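Local atomic coordinates of cellulose-binding protein (Saccharophagus degradans, PDB entry 2YHG), a protein that may bind polysaccharide and hydrolyse glycosidic bonds, its C-terminal part comprising a nucleoside hydrolase-like domain and a smaller beta-strand domain. Residues A[336-341]-A[345-350]; A[357-362]-A[430-435]; A[125-130]-A[157-162]. All blocks are in the same frame, centred on the assembly; numbering follows the deposited sequence.

Contact 1: A[336-341]-A[345-350]; sequences PVVNND and AVMYLN
M347 reaches out of its strand toward the turn holding V338 and D341, and meets these two residues in different ways. Its thioether sulfur lies against the isopropyl group of V338, with SD 3.9 Å from CG1 of V338, and the two side chains slant past each other. The side chain of D341 points at that of M347 from the opposite direction, although the modelled closeness of the methyl CE to it is doubtful. M347 has CG anti to its backbone N (chi1 -177°), which directs SD at the turn. This is a type I' beta turn from V338 to D341, closed by D341 N donating to V338 O at 2.9 Å, and its two central asparagines, N339 and N340, both have positive phi. Strand 347-351 follows shortly after, an edge strand of a four-stranded mixed sheet, where M347 is bonded through its backbone to R431 and V433. N339, in the turn, accepts D360 N with OD1 and donates from ND2 to S358 O, tying the turn to strand 356-360 of a separate antiparallel sheet. OD1 of D341 accepts N343 N, within the same loop, while D341 O receives NH1 of R430.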
# COMPACT_ATOMS: atom_id res chain seq x y z
N PRO A 336 5.78 18.08 4.63
CA PRO A 336 6.54 18.71 3.55
C PRO A 336 5.77 19.81 2.86
O PRO A 336 4.57 19.69 2.63
CB PRO A 336 6.76 17.59 2.53
CG PRO A 336 6.37 16.40 3.16
CD PRO A 336 5.45 16.69 4.31
N VAL A 337 6.50 20.83 2.43
CA VAL A 337 6.02 21.84 1.50
C VAL A 337 7.11 22.06 0.47
O VAL A 337 8.27 22.10 0.86
CB VAL A 337 5.71 23.16 2.26
CG1 VAL A 337 5.33 24.26 1.27
CG2 VAL A 337 4.60 22.92 3.31
N VAL A 338 6.76 22.13 -0.81
CA VAL A 338 7.72 22.42 -1.87
C VAL A 338 7.15 23.56 -2.71
O VAL A 338 6.06 23.48 -3.22
CB VAL A 338 8.00 21.19 -2.74
CG1 VAL A 338 8.92 21.56 -3.89
CG2 VAL A 338 8.60 20.07 -1.89
N ASN A 339 7.93 24.62 -2.83
CA ASN A 339 7.56 25.80 -3.59
C ASN A 339 6.16 26.28 -3.20
O ASN A 339 5.34 26.55 -4.06
CB ASN A 339 7.70 25.55 -5.09
CG ASN A 339 9.15 25.41 -5.51
OD1 ASN A 339 10.07 25.62 -4.73
ND2 ASN A 339 9.38 25.02 -6.76
N ASN A 340 5.92 26.31 -1.89
CA ASN A 340 4.64 26.76 -1.31
C ASN A 340 3.45 25.88 -1.67
O ASN A 340 2.30 26.27 -1.47
CB ASN A 340 4.34 28.21 -1.68
CG ASN A 340 5.41 29.16 -1.20
OD1 ASN A 340 5.97 29.01 -0.10
ND2 ASN A 340 5.74 30.13 -2.03
N ASP A 341 3.71 24.65 -2.09
CA ASP A 341 2.67 23.70 -2.41
C ASP A 341 2.66 22.65 -1.29
O ASP A 341 3.65 21.93 -1.10
CB ASP A 341 2.95 23.06 -3.77
CG ASP A 341 1.88 22.09 -4.21
OD1 ASP A 341 1.32 21.40 -3.35
OD2 ASP A 341 1.73 21.90 -5.44
N ALA A 345 0.52 14.85 -2.34
CA ALA A 345 0.31 14.26 -3.65
C ALA A 345 1.62 14.43 -4.38
O ALA A 345 2.46 15.25 -4.04
CB ALA A 345 -0.77 15.00 -4.38
N VAL A 346 1.83 13.64 -5.40
CA VAL A 346 2.95 13.86 -6.29
C VAL A 346 2.76 15.20 -6.98
O VAL A 346 1.65 15.55 -7.40
CB VAL A 346 3.05 12.71 -7.30
CG1 VAL A 346 4.13 12.99 -8.35
CG2 VAL A 346 3.38 11.39 -6.59
N MET A 347 3.82 15.97 -7.08
CA MET A 347 3.81 17.28 -7.72
C MET A 347 4.30 17.17 -9.14
O MET A 347 5.33 16.54 -9.36
CB MET A 347 4.77 18.22 -6.93
CG MET A 347 4.90 19.65 -7.33
SD MET A 347 5.79 20.51 -5.98
CE MET A 347 4.95 22.04 -5.97
N TYR A 348 3.57 17.71 -10.09
CA TYR A 348 3.91 17.63 -11.48
C TYR A 348 4.27 19.02 -12.00
O TYR A 348 3.51 19.96 -11.80
CB TYR A 348 2.74 17.06 -12.29
CG TYR A 348 2.44 15.63 -11.97
CD1 TYR A 348 3.15 14.61 -12.56
CD2 TYR A 348 1.52 15.28 -11.01
CE1 TYR A 348 2.91 13.29 -12.24
CE2 TYR A 348 1.27 13.95 -10.69
CZ TYR A 348 1.99 12.97 -11.29
OH TYR A 348 1.73 11.64 -11.03
N LEU A 349 5.41 19.12 -12.66
CA LEU A 349 5.90 20.37 -13.24
C LEU A 349 6.34 20.10 -14.65
O LEU A 349 6.85 19.04 -14.95
CB LEU A 349 7.14 20.87 -12.47
CG LEU A 349 6.99 21.26 -11.01
CD1 LEU A 349 8.33 21.75 -10.52
CD2 LEU A 349 5.91 22.32 -10.83
N ASN A 350 6.21 21.09 -15.52
CA ASN A 350 6.82 21.08 -16.84
C ASN A 350 7.95 22.07 -16.89
O ASN A 350 7.79 23.20 -16.42
CB ASN A 350 5.78 21.47 -17.87
CG ASN A 350 4.65 20.46 -17.97
OD1 ASN A 350 3.59 20.72 -17.22
ND2 ASN A 350 4.89 19.34 -18.35

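Contact 2: A[357-362]-A[430-435]; sequences VSLDAS and RRVVIN
L359 and V432 meet tip to tip in the interior of a small beta sandwich, where a three-stranded antiparallel sheet containing strand 356-360 faces the mixed sheet containing strand 427-436. The segments belong to different sheets, and the CA atoms of L359 and V432 stand 8.7 Å apart, a spacing filled by side chains.

The apolar contacts come first. L359 carries CG anti to its carbonyl carbon (chi1 -62°), which sends CD2 across the gap to CG1 of V432 at 4.1 Å. Two residues along each strand, a looser pair follows: CG1 of V357 lies 4.5 Å from CD1 of I434, at the end of the isoleucine's longer branch. L349 adds to the contact from the mixed sheet, touching both L359 and V432, and V401 touches L359 from within the antiparallel one.

A pair of polar bonds lies within 357-362, where strand 356-360 ends. D360 there forms an Asx turn, in which a side-chain oxygen of Asp or Asn accepts from the backbone N two residues on, mimicking a beta turn. Its OD1 holds two donors from S362. The backbone N of S362 approaches at 2.9 Å from above the carboxylate plane, whereas the hydroxyl OG, 2.7 Å from OD1, meets the syn lone pair, on the side of OD2.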
# COMPACT_ATOMS: atom_id res chain seq x y z
N VAL A 357 15.77 24.24 -12.34
CA VAL A 357 14.53 24.31 -11.58
C VAL A 357 14.83 24.37 -10.08
O VAL A 357 15.35 23.42 -9.50
CB VAL A 357 13.60 23.10 -11.87
CG1 VAL A 357 12.35 23.17 -11.02
CG2 VAL A 357 13.28 23.04 -13.37
N SER A 358 14.46 25.47 -9.46
CA SER A 358 14.56 25.62 -8.02
C SER A 358 13.45 24.82 -7.32
O SER A 358 12.28 24.95 -7.68
CB SER A 358 14.44 27.11 -7.68
OG SER A 358 14.15 27.32 -6.31
N LEU A 359 13.82 24.01 -6.34
CA LEU A 359 12.84 23.29 -5.52
C LEU A 359 13.15 23.61 -4.07
O LEU A 359 14.21 23.26 -3.57
CB LEU A 359 12.91 21.78 -5.77
CG LEU A 359 12.59 21.30 -7.19
CD1 LEU A 359 12.85 19.79 -7.31
CD2 LEU A 359 11.20 21.66 -7.63
N ASP A 360 12.24 24.32 -3.43
CA ASP A 360 12.49 24.90 -2.13
C ASP A 360 11.50 24.32 -1.12
O ASP A 360 10.31 24.55 -1.25
CB ASP A 360 12.32 26.43 -2.22
CG ASP A 360 12.70 27.14 -0.98
OD1 ASP A 360 13.01 26.50 0.04
OD2 ASP A 360 12.68 28.39 -1.05
N ALA A 361 12.03 23.55 -0.17
CA ALA A 361 11.22 22.92 0.85
C ALA A 361 11.13 23.74 2.13
O ALA A 361 10.61 23.23 3.14
CB ALA A 361 11.76 21.52 1.15
N SER A 362 11.58 24.98 2.12
CA SER A 362 11.31 25.87 3.26
C SER A 362 9.77 25.95 3.54
O SER A 362 8.94 26.05 2.73
CB SER A 362 11.91 27.28 2.93
OG SER A 362 13.25 27.17 2.62
N ARG A 430 8.05 14.18 -0.65
CA ARG A 430 7.39 14.80 -1.78
C ARG A 430 8.15 14.49 -3.05
O ARG A 430 9.29 14.92 -3.21
CB ARG A 430 7.26 16.31 -1.64
CG ARG A 430 6.59 16.97 -2.85
CD ARG A 430 5.09 16.69 -2.89
NE ARG A 430 4.44 17.25 -1.70
CZ ARG A 430 4.29 18.56 -1.47
NH1 ARG A 430 4.46 19.44 -2.44
NH2 ARG A 430 3.88 19.00 -0.30
N ARG A 431 7.54 13.76 -3.97
CA ARG A 431 8.05 13.57 -5.29
C ARG A 431 7.62 14.70 -6.20
O ARG A 431 6.47 15.08 -6.22
CB ARG A 431 7.60 12.22 -5.87
CG ARG A 431 8.29 11.89 -7.19
CD ARG A 431 7.73 10.64 -7.86
NE ARG A 431 7.83 9.50 -6.95
CZ ARG A 431 8.33 8.30 -7.22
NH1 ARG A 431 8.90 8.01 -8.37
NH2 ARG A 431 8.23 7.38 -6.29
N VAL A 432 8.59 15.21 -6.95
CA VAL A 432 8.38 16.19 -8.00
C VAL A 432 8.70 15.52 -9.33
O VAL A 432 9.85 15.14 -9.58
CB VAL A 432 9.25 17.43 -7.81
CG1 VAL A 432 8.88 18.48 -8.85
CG2 VAL A 432 9.06 18.01 -6.40
N VAL A 433 7.69 15.32 -10.15
CA VAL A 433 7.85 14.74 -11.48
C VAL A 433 7.93 15.90 -12.46
O VAL A 433 6.98 16.68 -12.62
CB VAL A 433 6.67 13.81 -11.83
CG1 VAL A 433 6.76 13.39 -13.29
CG2 VAL A 433 6.66 12.61 -10.90
N ILE A 434 9.06 16.01 -13.14
CA ILE A 434 9.33 17.09 -14.08
C ILE A 434 9.27 16.52 -15.49
O ILE A 434 10.10 15.70 -15.87
CB ILE A 434 10.68 17.76 -13.82
CG1 ILE A 434 10.79 18.22 -12.35
CG2 ILE A 434 10.86 18.92 -14.78
CD1 ILE A 434 12.15 18.81 -11.94
N ASN A 435 8.24 16.92 -16.22
CA ASN A 435 8.07 16.56 -17.62
C ASN A 435 8.87 17.56 -18.45
O ASN A 435 8.63 18.76 -18.35
CB ASN A 435 6.59 16.64 -18.00
CG ASN A 435 5.73 15.71 -17.18
OD1 ASN A 435 4.89 16.14 -16.39
ND2 ASN A 435 6.08 14.44 -17.20

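Contact 3: A[125-130]-A[157-162]; sequences GKDSAG and IAQAVW
Q159 sets CG anti to its backbone N and then bends at chi2 (66°), carrying its amide off helix 155-167 to the loop ahead of helix 129-139. There D127, with CG anti to its own carbonyl carbon, swings its carboxylate back to receive it. The two side chains cross at about a right angle. NE2 of Q159 donates to OD1 of D127 over 3.0 Å, and the bond is nearly straight (164°). It is set differently at its two ends: OD1 lies in the plane of the glutamine amide, yet the donor meets the carboxylate on its anti side and 27° out of plane, the two flat groups being steeply inclined.

The same amide lies against the peptide joining K126 and D127. Its nitrogen sits near the K126 carbonyl carbon (NE2 to C 3.4 Å), and its CD is 3.6 Å from K126 O. Beside this, CB of K126 packs 4.0 Å from OE1 of Q159, while the extended lysine chain runs outward to give NZ to G120 O. OE1 of Q159 in turn accepts G123 N, so that the amide joins two points of one loop to the helix.

The contact belongs to the nucleoside hydrolase-like domain, where helices 129-139 and 155-167 flank a six-stranded parallel sheet and are linked through strand 146-150. Just beyond D127, S128 is the N-cap of helix 129-139; its side chain caps a backbone N early in that helix and its own N donates to S131 OG, consistent with a capping box.

OD2 of D127 forms a salt bridge with K163 NZ, one helical turn after Q159. With an amide N-H on one oxygen and an ammonium on the other, the carboxylate would be expected to stay ionised and to have little freedom to rotate.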
# COMPACT_ATOMS: atom_id res chain seq x y z
N GLY A 125 -24.50 -18.46 -7.54
CA GLY A 125 -24.88 -18.73 -6.17
C GLY A 125 -23.79 -18.56 -5.14
O GLY A 125 -24.01 -18.86 -3.96
N LYS A 126 -22.62 -18.03 -5.55
CA LYS A 126 -21.46 -17.98 -4.66
C LYS A 126 -21.11 -16.57 -4.21
O LYS A 126 -20.02 -16.32 -3.73
CB LYS A 126 -20.28 -18.70 -5.32
CG LYS A 126 -20.63 -20.13 -5.63
CD LYS A 126 -19.46 -20.96 -6.11
CE LYS A 126 -19.86 -22.42 -6.23
NZ LYS A 126 -18.79 -23.26 -6.81
N ASP A 127 -22.07 -15.65 -4.26
CA ASP A 127 -21.76 -14.32 -3.72
C ASP A 127 -21.47 -14.40 -2.23
O ASP A 127 -22.08 -15.21 -1.49
CB ASP A 127 -22.95 -13.38 -3.88
CG ASP A 127 -23.23 -12.97 -5.30
OD1 ASP A 127 -22.35 -13.01 -6.19
OD2 ASP A 127 -24.38 -12.45 -5.50
N SER A 128 -20.60 -13.51 -1.76
CA SER A 128 -20.36 -13.33 -0.36
C SER A 128 -20.62 -11.89 0.05
O SER A 128 -20.69 -10.98 -0.79
CB SER A 128 -18.93 -13.73 0.00
OG SER A 128 -17.98 -12.93 -0.70
N ALA A 129 -20.67 -11.66 1.36
CA ALA A 129 -20.69 -10.28 1.85
C ALA A 129 -19.51 -9.51 1.29
O ALA A 129 -19.64 -8.36 0.87
CB ALA A 129 -20.73 -10.24 3.36
N GLY A 130 -18.34 -10.14 1.26
CA GLY A 130 -17.15 -9.47 0.78
C GLY A 130 -17.17 -9.17 -0.70
O GLY A 130 -16.75 -8.09 -1.13
N ILE A 157 -12.39 -11.06 -4.96
CA ILE A 157 -12.34 -10.07 -6.03
C ILE A 157 -12.87 -10.72 -7.32
O ILE A 157 -13.67 -10.10 -8.06
CB ILE A 157 -10.92 -9.53 -6.24
CG1 ILE A 157 -10.30 -9.02 -4.94
CG2 ILE A 157 -10.96 -8.42 -7.29
CD1 ILE A 157 -8.82 -8.71 -5.01
N ALA A 158 -12.44 -11.95 -7.61
CA ALA A 158 -12.91 -12.64 -8.82
C ALA A 158 -14.44 -12.84 -8.76
O ALA A 158 -15.08 -12.68 -9.80
CB ALA A 158 -12.19 -13.95 -9.01
N GLN A 159 -15.00 -13.16 -7.61
CA GLN A 159 -16.46 -13.35 -7.54
C GLN A 159 -17.16 -12.01 -7.86
O GLN A 159 -18.17 -11.99 -8.57
CB GLN A 159 -16.89 -13.85 -6.18
CG GLN A 159 -18.39 -13.97 -6.02
CD GLN A 159 -19.01 -15.03 -6.91
OE1 GLN A 159 -18.32 -15.91 -7.41
NE2 GLN A 159 -20.34 -14.97 -7.14
N ALA A 160 -16.64 -10.91 -7.34
CA ALA A 160 -17.21 -9.58 -7.62
C ALA A 160 -17.20 -9.32 -9.13
O ALA A 160 -18.21 -8.92 -9.72
CB ALA A 160 -16.41 -8.52 -6.89
N VAL A 161 -16.04 -9.48 -9.75
CA VAL A 161 -15.91 -9.21 -11.19
C VAL A 161 -16.77 -10.18 -12.00
O VAL A 161 -17.44 -9.78 -12.95
CB VAL A 161 -14.41 -9.26 -11.61
CG1 VAL A 161 -14.29 -9.22 -13.13
CG2 VAL A 161 -13.63 -8.16 -10.96
N TRP A 162 -16.78 -11.46 -11.62
CA TRP A 162 -17.59 -12.45 -12.30
C TRP A 162 -19.06 -12.05 -12.27
O TRP A 162 -19.77 -12.14 -13.29
CB TRP A 162 -17.39 -13.84 -11.69
CG TRP A 162 -18.16 -14.88 -12.39
CD1 TRP A 162 -17.77 -15.59 -13.49
CD2 TRP A 162 -19.49 -15.29 -12.11
NE1 TRP A 162 -18.78 -16.39 -13.92
CE2 TRP A 162 -19.85 -16.24 -13.09
CE3 TRP A 162 -20.42 -14.94 -11.15
CZ2 TRP A 162 -21.11 -16.83 -13.15
CZ3 TRP A 162 -21.68 -15.52 -11.22
CH2 TRP A 162 -22.02 -16.41 -12.23

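Contact 3 comes first along the chain, in the nucleoside hydrolase-like domain, followed in series by contacts 1 and 2 in the beta-strand domain. Contacts 1 and 2 have centres only 6 Å apart and share the mixed sheet, in which strands 347-351 and 427-436 lie side by side; a probable hydrogen bond from N435 N to L349 O (2.8 Å) is one of their links, and strand 356-360 brings in the facing sheet. Contact 3 lies on the opposite side of the chain's centre, about 40 Å from contact 1 and 43 Å from contact 2 between centres. The contacts thus lie within separate domains, and none of the three spans the boundary between them.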